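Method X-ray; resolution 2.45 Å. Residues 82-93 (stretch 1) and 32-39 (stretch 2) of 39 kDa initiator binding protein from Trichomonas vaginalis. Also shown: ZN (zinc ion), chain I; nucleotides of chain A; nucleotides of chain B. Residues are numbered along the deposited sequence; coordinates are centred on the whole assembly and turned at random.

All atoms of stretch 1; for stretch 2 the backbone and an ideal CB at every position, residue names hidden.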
# COMPACT_ATOMS: atom_id res chain seq x y z
N THR C 82 -0.48 11.11 7.08
CA THR C 82 -1.21 10.08 7.73
C THR C 82 -0.69 8.72 7.27
O THR C 82 -0.73 7.75 8.03
CB THR C 82 -2.74 10.35 7.59
OG1 THR C 82 -3.49 9.13 7.50
CG2 THR C 82 -2.98 11.23 6.45
N LEU C 83 -0.10 8.64 6.06
CA LEU C 83 0.42 7.35 5.63
C LEU C 83 1.50 6.94 6.66
O LEU C 83 1.47 5.79 7.15
CB LEU C 83 1.08 7.41 4.26
CG LEU C 83 0.95 6.21 3.33
CD1 LEU C 83 2.11 6.29 2.38
CD2 LEU C 83 0.96 4.89 4.02
N ASN C 84 2.44 7.87 6.96
CA ASN C 84 3.53 7.61 7.90
C ASN C 84 2.96 7.26 9.25
O ASN C 84 3.43 6.34 9.90
CB ASN C 84 4.45 8.81 8.14
CG ASN C 84 5.17 9.33 6.87
OD1 ASN C 84 5.53 8.54 5.97
ND2 ASN C 84 5.42 10.66 6.83
N VAL C 85 1.97 8.02 9.71
CA VAL C 85 1.40 7.73 11.01
C VAL C 85 0.84 6.26 11.04
O VAL C 85 1.06 5.52 12.01
CB VAL C 85 0.31 8.80 11.34
CG1 VAL C 85 -0.65 8.28 12.38
CG2 VAL C 85 0.98 10.08 11.90
N ASN C 86 0.13 5.85 9.98
CA ASN C 86 -0.40 4.50 9.90
C ASN C 86 0.70 3.40 9.87
O ASN C 86 0.53 2.32 10.51
CB ASN C 86 -1.30 4.34 8.65
CG ASN C 86 -2.65 5.06 8.78
OD1 ASN C 86 -3.08 5.50 9.89
ND2 ASN C 86 -3.33 5.19 7.65
N LEU C 87 1.80 3.65 9.13
CA LEU C 87 2.89 2.66 9.07
C LEU C 87 3.48 2.50 10.51
O LEU C 87 3.65 1.36 11.02
CB LEU C 87 3.99 3.08 8.07
CG LEU C 87 3.49 3.22 6.62
CD1 LEU C 87 4.61 3.62 5.78
CD2 LEU C 87 2.94 1.97 6.08
N ARG C 88 3.75 3.65 11.13
CA ARG C 88 4.25 3.75 12.48
C ARG C 88 3.34 2.99 13.47
O ARG C 88 3.79 2.02 14.11
CB ARG C 88 4.39 5.24 12.89
CG ARG C 88 4.17 5.61 14.41
CD ARG C 88 5.43 6.19 15.03
NE ARG C 88 6.54 5.96 14.11
CZ ARG C 88 7.84 5.99 14.42
NH1 ARG C 88 8.24 6.25 15.68
NH2 ARG C 88 8.76 5.77 13.45
N ASP C 89 2.08 3.38 13.57
CA ASP C 89 1.16 2.77 14.54
C ASP C 89 0.75 1.35 14.27
O ASP C 89 0.31 0.66 15.18
CB ASP C 89 -0.08 3.64 14.74
CG ASP C 89 0.29 5.13 15.05
OD1 ASP C 89 -0.62 6.01 14.90
OD2 ASP C 89 1.47 5.42 15.45
N LEU C 90 0.90 0.88 13.04
CA LEU C 90 0.54 -0.50 12.75
C LEU C 90 1.75 -1.45 12.71
O LEU C 90 1.64 -2.61 12.30
CB LEU C 90 -0.32 -0.58 11.47
CG LEU C 90 -1.65 0.19 11.66
CD1 LEU C 90 -2.52 0.10 10.47
CD2 LEU C 90 -2.38 -0.39 12.85
N ALA C 91 2.91 -0.96 13.14
CA ALA C 91 4.12 -1.77 13.27
C ALA C 91 4.77 -2.27 11.98
O ALA C 91 5.20 -3.46 11.87
CB ALA C 91 3.87 -3.00 14.27
N PHE C 92 4.81 -1.37 11.00
CA PHE C 92 5.52 -1.65 9.75
C PHE C 92 6.93 -1.18 10.12
O PHE C 92 7.14 -0.24 10.87
CB PHE C 92 4.93 -0.90 8.58
CG PHE C 92 3.72 -1.57 8.00
CD1 PHE C 92 3.83 -2.39 6.87
CD2 PHE C 92 2.48 -1.46 8.67
CE1 PHE C 92 2.73 -3.10 6.41
CE2 PHE C 92 1.37 -2.16 8.23
CZ PHE C 92 1.48 -2.98 7.10
N GLU C 93 7.91 -1.92 9.67
CA GLU C 93 9.24 -1.57 10.02
C GLU C 93 10.01 -1.20 8.77
O GLU C 93 10.13 -1.99 7.82
CB GLU C 93 9.85 -2.74 10.77
CG GLU C 93 11.38 -2.78 10.79
CD GLU C 93 11.86 -4.03 11.55
OE1 GLU C 93 11.08 -5.02 11.59
OE2 GLU C 93 12.98 -4.02 12.10
N UNK C 32 -11.55 -3.43 6.01
CA UNK C 32 -11.61 -2.01 5.91
C UNK C 32 -10.33 -1.40 6.55
O UNK C 32 -10.09 -0.20 6.39
CB UNK C 32 -12.88 -1.49 6.58
N UNK C 33 -9.51 -2.21 7.25
CA UNK C 33 -8.29 -1.66 7.86
C UNK C 33 -7.07 -1.46 6.93
O UNK C 33 -6.92 -2.14 5.91
CB UNK C 33 -7.87 -2.59 9.00
N UNK C 34 -6.23 -0.51 7.29
CA UNK C 34 -5.03 -0.13 6.49
C UNK C 34 -4.12 -1.30 6.02
O UNK C 34 -3.74 -1.36 4.87
CB UNK C 34 -4.18 0.83 7.32
N UNK C 35 -3.78 -2.25 6.93
CA UNK C 35 -2.93 -3.38 6.55
C UNK C 35 -3.49 -4.13 5.35
O UNK C 35 -2.74 -4.38 4.40
CB UNK C 35 -2.77 -4.34 7.73
N UNK C 36 -4.81 -4.47 5.40
CA UNK C 36 -5.42 -5.23 4.33
C UNK C 36 -5.66 -4.38 3.11
O UNK C 36 -5.76 -4.91 1.98
CB UNK C 36 -6.74 -5.85 4.80
N UNK C 37 -5.78 -3.08 3.30
CA UNK C 37 -5.87 -2.22 2.13
C UNK C 37 -4.46 -2.25 1.48
O UNK C 37 -4.35 -2.44 0.26
CB UNK C 37 -6.31 -0.80 2.50
N UNK C 38 -3.39 -2.10 2.26
CA UNK C 38 -2.06 -2.14 1.67
C UNK C 38 -1.89 -3.47 0.99
O UNK C 38 -1.41 -3.53 -0.14
CB UNK C 38 -0.97 -1.91 2.72
N UNK C 39 -2.33 -4.52 1.68
CA UNK C 39 -2.16 -5.86 1.18
C UNK C 39 -2.93 -6.12 -0.09
O UNK C 39 -2.39 -6.73 -1.03
CB UNK C 39 -2.58 -6.87 2.25
ZN ZN I . -4.29 -9.81 1.07
P DC A 6 -6.79 1.20 10.99
OP1 DC A 6 -6.91 1.22 9.49
OP2 DC A 6 -6.34 -0.05 11.70
O5' DC A 6 -5.88 2.44 11.47
C5' DC A 6 -5.65 3.60 10.65
C4' DC A 6 -6.90 4.45 10.53
O4' DC A 6 -7.31 4.87 11.84
C3' DC A 6 -6.77 5.74 9.70
O3' DC A 6 -7.73 5.80 8.67
C2' DC A 6 -7.04 6.87 10.67
C1' DC A 6 -7.81 6.20 11.79
N1 DC A 6 -7.60 6.80 13.11
C2 DC A 6 -8.16 8.05 13.39
O2 DC A 6 -8.78 8.64 12.50
N3 DC A 6 -8.02 8.56 14.62
C4 DC A 6 -7.32 7.90 15.55
N4 DC A 6 -7.22 8.45 16.75
C5 DC A 6 -6.71 6.64 15.29
C6 DC A 6 -6.87 6.14 14.06
P DG B 4 8.42 8.00 10.98
OP1 DG B 4 9.13 6.70 11.20
OP2 DG B 4 7.06 8.02 10.40
O5' DG B 4 8.38 8.76 12.37
C5' DG B 4 9.60 9.20 12.95
C4' DG B 4 9.33 10.22 14.03
O4' DG B 4 8.99 11.50 13.43
C3' DG B 4 8.16 9.86 14.93
O3' DG B 4 8.52 10.22 16.27
C2' DG B 4 7.01 10.67 14.35
C1' DG B 4 7.72 11.93 13.85
N9 DG B 4 7.10 12.69 12.76
C8 DG B 4 6.70 12.25 11.50
N7 DG B 4 6.18 13.20 10.75
C5 DG B 4 6.25 14.33 11.56
C6 DG B 4 5.84 15.68 11.32
O6 DG B 4 5.35 16.15 10.29
N1 DG B 4 6.06 16.50 12.43
C2 DG B 4 6.63 16.08 13.63
N2 DG B 4 6.77 17.00 14.61
N3 DG B 4 7.02 14.83 13.86
C4 DG B 4 6.81 14.02 12.81
P DA A 5 -10.01 -0.98 16.48
OP1 DA A 5 -10.43 -2.35 16.13
OP2 DA A 5 -8.92 -0.74 17.47
O5' DA A 5 -9.61 -0.25 15.13
C5' DA A 5 -10.57 -0.07 14.10
C4' DA A 5 -10.08 1.02 13.17
O4' DA A 5 -10.42 2.30 13.73
C3' DA A 5 -8.56 1.05 12.95
O3' DA A 5 -8.26 1.47 11.60
C2' DA A 5 -8.12 2.10 13.94
C1' DA A 5 -9.27 3.08 13.81
N9 DA A 5 -9.47 4.06 14.89
C8 DA A 5 -8.91 4.09 16.15
N7 DA A 5 -9.22 5.16 16.84
C5 DA A 5 -10.06 5.87 16.00
C6 DA A 5 -10.69 7.13 16.14
N6 DA A 5 -10.63 7.85 17.29
N1 DA A 5 -11.40 7.61 15.08
C2 DA A 5 -11.49 6.84 13.96
N3 DA A 5 -10.96 5.62 13.72
C4 DA A 5 -10.24 5.20 14.79

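Position 32 precedes the helix. No atom of stretch 1 lies within 5.5 Å of its ideal CB, so stretch 1 sets no preference. The deposited residue is Ser32, which makes no contact with stretch 1.

Position 33 is the N-cap, with phi/psi of -80/153. Its CB points sideways to stretch 1, and the phosphate of DC6 of chain A lies nearby. A small polar capping residue would fit, and so would a long basic one able to reach the phosphate. It is Arg33. Arg33 NE and NH2 both donate to OP2 of DC6, at 2.7 and 2.8 Å. The O5' of DA5 lies over one face of the guanidinium.

Position 34 points toward stretch 1. Its ideal CB is 3.6 Å from Leu90 CD1 and 4.5 Å from Asn86 ND2. Beyond it, Leu83, Leu87, Leu90 and Phe92 offer an apolar pocket. A large apolar side chain is expected: Leu, Met or an aromatic. It is Phe34, with chi1 t, and it has the largest area covered by stretch 1. Asn86 CB sits over one face of the Phe34 ring, 3.9 Å from the centroid, in a CH-pi contact. Phe34 CZ meets Leu83 CD2 and Leu87 CD2, each at 3.6 Å, while Phe34 CD1 lies 3.7 Å from Leu90 CD1. Phe34 N donates to OP1 of DC6 at 2.9 Å.

Position 35 has a sideways CB, 4.5 Å from Phe92 CZ and 5.2 Å from Leu90 CD1. Its phi of -54 and place in the first turn of the helix, where N need not bond within the helix, allow proline; Ala or Val would also suit. It is Pro35. Pro35 CD packs on Leu90 CD1 at 3.7 Å, and Pro35 CA lies at the edge of the Phe92 ring.

Position 36 is out of reach of stretch 1, so many residues would do. It is Arg36.

Position 37 is also out of reach. Its ideal CB is about 5.5 Å from Ser32 O, so a long donor could reach that O, though many residues would fit. It is Lys37, and Lys37 NZ donates to Ser32 O at 3.0 Å.

Position 38 points toward stretch 1, with its ideal CB 5.1 Å from Phe92 CZ. That gap suits a medium or large apolar chain such as Leu, Ile or Met. It is Leu38; CD1 lies 3.9 Å from Phe92 CE1 and 4.4 Å from Leu87 CD2.

Position 39 does not reach stretch 1, but a zinc ion lies near its CB. His, Cys or an acidic residue could bind it. It is His39, with ND1 2.1 Å from ZN.

Stretch 2, residues 32-39: SRFPRKLH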
# COMPACT_ATOMS: atom_id res chain seq x y z
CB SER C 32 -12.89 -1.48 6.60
OG SER C 32 -12.76 -1.38 8.03
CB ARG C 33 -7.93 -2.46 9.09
CG ARG C 33 -9.02 -2.31 10.09
CD ARG C 33 -8.77 -2.99 11.36
NE ARG C 33 -7.67 -2.33 12.03
CZ ARG C 33 -7.39 -2.51 13.32
NH1 ARG C 33 -8.12 -3.35 14.06
NH2 ARG C 33 -6.39 -1.84 13.88
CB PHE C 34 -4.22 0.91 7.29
CG PHE C 34 -2.96 1.31 6.62
CD1 PHE C 34 -1.75 0.67 6.92
CD2 PHE C 34 -2.97 2.29 5.63
CE1 PHE C 34 -0.57 0.99 6.25
CE2 PHE C 34 -1.78 2.59 4.95
CZ PHE C 34 -0.58 1.93 5.28
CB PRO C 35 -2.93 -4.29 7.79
CG PRO C 35 -3.17 -3.34 8.90
CD PRO C 35 -4.22 -2.37 8.33
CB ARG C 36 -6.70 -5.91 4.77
CG ARG C 36 -6.45 -7.04 5.73
CD ARG C 36 -7.66 -7.90 5.77
NE ARG C 36 -7.66 -8.88 6.84
CZ ARG C 36 -8.66 -9.73 6.96
NH1 ARG C 36 -9.68 -9.63 6.08
NH2 ARG C 36 -8.65 -10.71 7.89
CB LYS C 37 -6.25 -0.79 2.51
CG LYS C 37 -7.68 -0.74 3.04
CD LYS C 37 -7.98 0.56 3.75
CE LYS C 37 -9.40 0.98 3.48
NZ LYS C 37 -9.90 2.09 4.40
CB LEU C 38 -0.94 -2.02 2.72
CG LEU C 38 0.06 -0.89 2.53
CD1 LEU C 38 1.30 -1.13 3.39
CD2 LEU C 38 0.39 -0.72 1.04
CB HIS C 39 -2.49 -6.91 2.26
CG HIS C 39 -1.78 -8.21 2.07
ND1 HIS C 39 -2.33 -9.27 1.37
CD2 HIS C 39 -0.50 -8.58 2.36
CE1 HIS C 39 -1.43 -10.23 1.23
NE2 HIS C 39 -0.31 -9.83 1.82
O HOH W 1 -4.91 -9.80 -1.16
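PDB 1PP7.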